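PDB 3LWS: aromatic amino acid beta-eliminating lyase/threonine aldolase from Exiguobacterium sibiricum, which belongs to the beta-eliminating lyase family, whose members share the fold of pyridoxal-phosphate-dependent aminotransferases, and carries covalently bound pyridoxal phosphate. Local coordinates for residues R89-E100 with P112-R123. Residues are numbered along the deposited sequence; the frame is centred on the assembly and turned at random.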
loop_
_atom_site.group_PDB
_atom_site.type_symbol
_atom_site.label_atom_id
_atom_site.label_comp_id
_atom_site.label_asym_id
_atom_site.label_seq_id
_atom_site.Cartn_x
_atom_site.Cartn_y
_atom_site.Cartn_z
ATOM N N ARG A 89 19.618 10.993 -16.319
ATOM C CA ARG A 89 18.892 9.730 -16.206
ATOM C C ARG A 89 19.730 8.553 -15.705
ATOM O O ARG A 89 19.338 7.413 -15.890
ATOM C CB ARG A 89 18.264 9.388 -17.537
ATOM C CG ARG A 89 17.192 10.407 -17.921
ATOM C CD ARG A 89 16.547 10.068 -19.199
ATOM N NE ARG A 89 15.279 10.764 -19.305
ATOM C CZ ARG A 89 14.331 10.447 -20.167
ATOM N NH1 ARG A 89 14.529 9.472 -21.029
ATOM N NH2 ARG A 89 13.188 11.113 -20.182
ATOM N N THR A 90 20.861 8.813 -15.076
ATOM C CA THR A 90 21.708 7.729 -14.580
ATOM C C THR A 90 21.880 7.856 -13.070
ATOM O O THR A 90 22.134 8.939 -12.562
ATOM C CB THR A 90 23.088 7.701 -15.283
ATOM O OG1 THR A 90 22.896 7.458 -16.683
ATOM C CG2 THR A 90 23.988 6.601 -14.690
ATOM N N VAL A 91 21.734 6.737 -12.366
ATOM C CA VAL A 91 21.948 6.677 -10.920
ATOM C C VAL A 91 23.001 5.596 -10.646
ATOM O O VAL A 91 23.214 4.706 -11.473
ATOM C CB VAL A 91 20.627 6.408 -10.164
ATOM C CG1 VAL A 91 19.573 7.490 -10.500
ATOM C CG2 VAL A 91 20.109 5.016 -10.459
ATOM N N ALA A 92 23.692 5.700 -9.530
ATOM C CA ALA A 92 24.652 4.703 -9.159
ATOM C C ALA A 92 24.420 4.162 -7.731
ATOM O O ALA A 92 23.976 4.874 -6.799
ATOM C CB ALA A 92 26.082 5.244 -9.336
ATOM N N TYR A 93 24.723 2.884 -7.575
ATOM C CA TYR A 93 24.622 2.204 -6.298
ATOM C C TYR A 93 25.362 0.860 -6.331
ATOM O O TYR A 93 25.928 0.480 -7.363
ATOM C CB TYR A 93 23.144 2.024 -5.875
ATOM C CG TYR A 93 22.167 1.466 -6.902
ATOM C CD1 TYR A 93 22.435 0.306 -7.584
ATOM C CD2 TYR A 93 20.940 2.081 -7.124
ATOM C CE1 TYR A 93 21.528 -0.229 -8.517
ATOM C CE2 TYR A 93 20.004 1.520 -8.027
ATOM C CZ TYR A 93 20.343 0.365 -8.720
ATOM O OH TYR A 93 19.494 -0.208 -9.611
ATOM N N HIS A 94 25.405 0.186 -5.181
ATOM C CA HIS A 94 26.013 -1.160 -5.052
ATOM C C HIS A 94 25.306 -2.184 -5.986
ATOM O O HIS A 94 24.095 -2.099 -6.159
ATOM C CB HIS A 94 25.914 -1.610 -3.572
ATOM C CG HIS A 94 26.741 -2.817 -3.238
ATOM N ND1 HIS A 94 26.283 -4.115 -3.391
ATOM C CD2 HIS A 94 28.013 -2.916 -2.786
ATOM C CE1 HIS A 94 27.247 -4.954 -3.053
ATOM N NE2 HIS A 94 28.301 -4.253 -2.668
ATOM N N PRO A 95 26.047 -3.182 -6.546
ATOM C CA PRO A 95 25.377 -4.174 -7.435
ATOM C C PRO A 95 24.230 -4.985 -6.787
ATOM O O PRO A 95 23.353 -5.462 -7.480
ATOM C CB PRO A 95 26.507 -5.119 -7.862
ATOM C CG PRO A 95 27.803 -4.475 -7.449
ATOM C CD PRO A 95 27.516 -3.346 -6.513
ATOM N N LEU A 96 24.241 -5.124 -5.475
ATOM C CA LEU A 96 23.174 -5.828 -4.759
ATOM C C LEU A 96 22.164 -4.875 -4.107
ATOM O O LEU A 96 21.468 -5.243 -3.159
ATOM C CB LEU A 96 23.756 -6.799 -3.714
ATOM C CG LEU A 96 24.777 -7.795 -4.252
ATOM C CD1 LEU A 96 25.148 -8.897 -3.192
ATOM C CD2 LEU A 96 24.278 -8.390 -5.557
ATOM N N CYS A 97 22.041 -3.667 -4.658
ATOM C CA CYS A 97 21.083 -2.702 -4.170
ATOM C C CYS A 97 19.673 -3.287 -4.314
ATOM O O CYS A 97 19.368 -3.980 -5.285
ATOM C CB CYS A 97 21.210 -1.401 -4.949
ATOM S SG CYS A 97 19.940 -0.142 -4.609
ATOM N N HIS A 98 18.825 -3.018 -3.336
ATOM C CA HIS A 98 17.436 -3.529 -3.356
ATOM C C HIS A 98 16.721 -3.242 -4.667
ATOM O O HIS A 98 16.001 -4.115 -5.209
ATOM C CB HIS A 98 16.645 -2.944 -2.176
ATOM C CG HIS A 98 15.417 -3.725 -1.798
ATOM N ND1 HIS A 98 14.192 -3.532 -2.399
ATOM C CD2 HIS A 98 15.234 -4.693 -0.873
ATOM C CE1 HIS A 98 13.311 -4.359 -1.867
ATOM N NE2 HIS A 98 13.911 -5.050 -0.916
ATOM N N LEU A 99 16.928 -2.027 -5.189
ATOM C CA LEU A 99 16.282 -1.614 -6.442
ATOM C C LEU A 99 16.743 -2.446 -7.659
ATOM O O LEU A 99 16.012 -2.585 -8.607
ATOM C CB LEU A 99 16.503 -0.115 -6.742
ATOM C CG LEU A 99 15.825 0.845 -5.744
ATOM C CD1 LEU A 99 16.790 1.255 -4.661
ATOM C CD2 LEU A 99 15.243 2.093 -6.391
ATOM N N GLU A 100 17.954 -2.971 -7.594
ATOM C CA GLU A 100 18.567 -3.742 -8.655
ATOM C C GLU A 100 18.127 -5.190 -8.652
ATOM O O GLU A 100 17.897 -5.775 -9.725
ATOM C CB GLU A 100 20.099 -3.706 -8.514
ATOM C CG GLU A 100 20.842 -4.264 -9.743
ATOM C CD GLU A 100 20.690 -3.385 -10.972
ATOM O OE1 GLU A 100 20.093 -2.274 -10.879
ATOM O OE2 GLU A 100 21.200 -3.797 -12.032
ATOM N N PRO A 112 12.638 6.148 -17.154
ATOM C CA PRO A 112 13.710 5.998 -18.132
ATOM C C PRO A 112 15.041 6.242 -17.418
ATOM O O PRO A 112 15.693 7.249 -17.636
ATOM C CB PRO A 112 13.372 7.078 -19.181
ATOM C CG PRO A 112 12.658 8.117 -18.444
ATOM C CD PRO A 112 11.876 7.387 -17.364
ATOM N N ILE A 113 15.408 5.322 -16.527
ATOM C CA ILE A 113 16.574 5.498 -15.692
ATOM C C ILE A 113 17.532 4.292 -15.796
ATOM O O ILE A 113 17.112 3.110 -15.848
ATOM C CB ILE A 113 16.197 5.835 -14.227
ATOM C CG1 ILE A 113 15.489 7.197 -14.143
ATOM C CG2 ILE A 113 17.451 5.833 -13.348
ATOM C CD1 ILE A 113 14.954 7.554 -12.801
ATOM N N GLU A 114 18.820 4.616 -15.896
ATOM C CA GLU A 114 19.870 3.597 -16.031
ATOM C C GLU A 114 20.710 3.617 -14.775
ATOM O O GLU A 114 20.782 4.624 -14.102
ATOM C CB GLU A 114 20.733 3.874 -17.273
ATOM C CG GLU A 114 19.910 3.734 -18.555
ATOM C CD GLU A 114 20.704 3.956 -19.852
ATOM O OE1 GLU A 114 21.818 4.551 -19.825
ATOM O OE2 GLU A 114 20.188 3.508 -20.912
ATOM N N THR A 115 21.321 2.478 -14.467
ATOM C CA THR A 115 22.062 2.326 -13.238
ATOM C C THR A 115 23.504 1.877 -13.510
ATOM O O THR A 115 23.731 1.004 -14.347
ATOM C CB THR A 115 21.304 1.357 -12.283
ATOM O OG1 THR A 115 21.337 0.028 -12.799
ATOM C CG2 THR A 115 19.834 1.741 -12.169
ATOM N N ILE A 116 24.460 2.525 -12.864
ATOM C CA ILE A 116 25.857 2.088 -12.854
ATOM C C ILE A 116 26.047 1.368 -11.551
ATOM O O ILE A 116 25.758 1.947 -10.493
ATOM C CB ILE A 116 26.847 3.264 -12.892
ATOM C CG1 ILE A 116 26.754 4.008 -14.230
ATOM C CG2 ILE A 116 28.300 2.784 -12.587
ATOM C CD1 ILE A 116 27.478 5.338 -14.241
ATOM N N LEU A 117 26.517 0.122 -11.606
ATOM C CA LEU A 117 26.719 -0.671 -10.397
ATOM C C LEU A 117 28.143 -0.418 -9.921
ATOM O O LEU A 117 29.069 -0.579 -10.674
ATOM C CB LEU A 117 26.422 -2.146 -10.662
ATOM C CG LEU A 117 25.046 -2.430 -11.313
ATOM C CD1 LEU A 117 24.821 -3.982 -11.548
ATOM C CD2 LEU A 117 23.905 -1.840 -10.519
ATOM N N VAL A 118 28.303 0.057 -8.688
ATOM C CA VAL A 118 29.585 0.595 -8.253
ATOM C C VAL A 118 30.319 -0.464 -7.441
ATOM O O VAL A 118 29.789 -0.959 -6.464
ATOM C CB VAL A 118 29.429 1.862 -7.376
ATOM C CG1 VAL A 118 30.743 2.606 -7.310
ATOM C CG2 VAL A 118 28.339 2.762 -7.893
ATOM N N GLY A 119 31.528 -0.813 -7.854
ATOM C CA GLY A 119 32.407 -1.684 -7.054
ATOM C C GLY A 119 32.255 -3.154 -7.394
ATOM O O GLY A 119 32.203 -3.492 -8.567
ATOM N N ALA A 120 32.248 -4.014 -6.380
ATOM C CA ALA A 120 32.032 -5.466 -6.564
ATOM C C ALA A 120 30.902 -5.995 -5.675
ATOM O O ALA A 120 30.666 -5.472 -4.587
ATOM C CB ALA A 120 33.348 -6.253 -6.282
ATOM N N ALA A 121 30.236 -7.051 -6.129
ATOM C CA ALA A 121 29.098 -7.658 -5.432
ATOM C C ALA A 121 29.408 -8.155 -4.019
ATOM O O ALA A 121 28.531 -8.188 -3.159
ATOM C CB ALA A 121 28.559 -8.806 -6.234
ATOM N N ASP A 122 30.647 -8.540 -3.779
ATOM C CA ASP A 122 31.005 -9.164 -2.525
ATOM C C ASP A 122 31.705 -8.212 -1.541
ATOM O O ASP A 122 32.320 -8.671 -0.573
ATOM C CB ASP A 122 31.907 -10.355 -2.827
ATOM C CG ASP A 122 33.245 -9.939 -3.376
ATOM O OD1 ASP A 122 33.326 -8.856 -4.015
ATOM O OD2 ASP A 122 34.204 -10.712 -3.162
ATOM N N ARG A 123 31.660 -6.897 -1.780
ATOM C CA ARG A 123 32.340 -5.957 -0.891
ATOM C C ARG A 123 31.716 -4.576 -0.970
ATOM O O ARG A 123 30.879 -4.307 -1.825
ATOM C CB ARG A 123 33.836 -5.850 -1.274
ATOM C CG ARG A 123 34.074 -5.400 -2.726
ATOM C CD ARG A 123 35.460 -4.874 -2.915
ATOM N NE ARG A 123 35.802 -4.569 -4.303
ATOM C CZ ARG A 123 35.433 -3.487 -4.989
ATOM N NH1 ARG A 123 34.642 -2.540 -4.468
ATOM N NH2 ARG A 123 35.858 -3.359 -6.237
HETATM O O HOH W 1 23.737 5.994 -18.797
HETATM O O HOH W 2 22.723 -2.202 -13.757
#
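The H94 ring meets the 112-123 segment at its edge: NE2 donates to R123 O at 2.7 Å, with the oxygen in the ring plane, and A121 O lies at the rim beside CE1. P95 CD rests on one ring face, and ND1 accepts from L96 N (3.1 Å), so both ring nitrogens are engaged and the imidazole's rotation is fixed. On the Y93 ring, C97 SG sits over one face toward the rim, while L117 CD2 and T115 CG2 approach obliquely, CD2 coming within 3.5 Å of CE1. E100 OE1 lies in plane at the edge and takes a very short bond from Y93 OH. The guanidinium of R89 has P112 CG over its centre, 3.3 Å above the plane.

R89 and H94 bracket strand 90-93, which runs parallel to 114-117 at the edge of the seven-stranded mixed sheet of the PLP-dependent aminotransferase fold; 138-142 pairs with its other side. A ladder of five backbone bonds runs from E114 N to R89 O through V118 N to Y93 O. Beside Y93, E100 bends at chi2 (68°), bringing its carboxylate against L117 CD2; OE2 also forms a salt bridge with K108, and water 2 links it to T115 OG1. On the opposite sheet face, T90 CG2 packs on I116 CD1 (3.7 Å) and A92 CB meets V118 CG2, while water 1 joins T90 OG1 to E114 OE1.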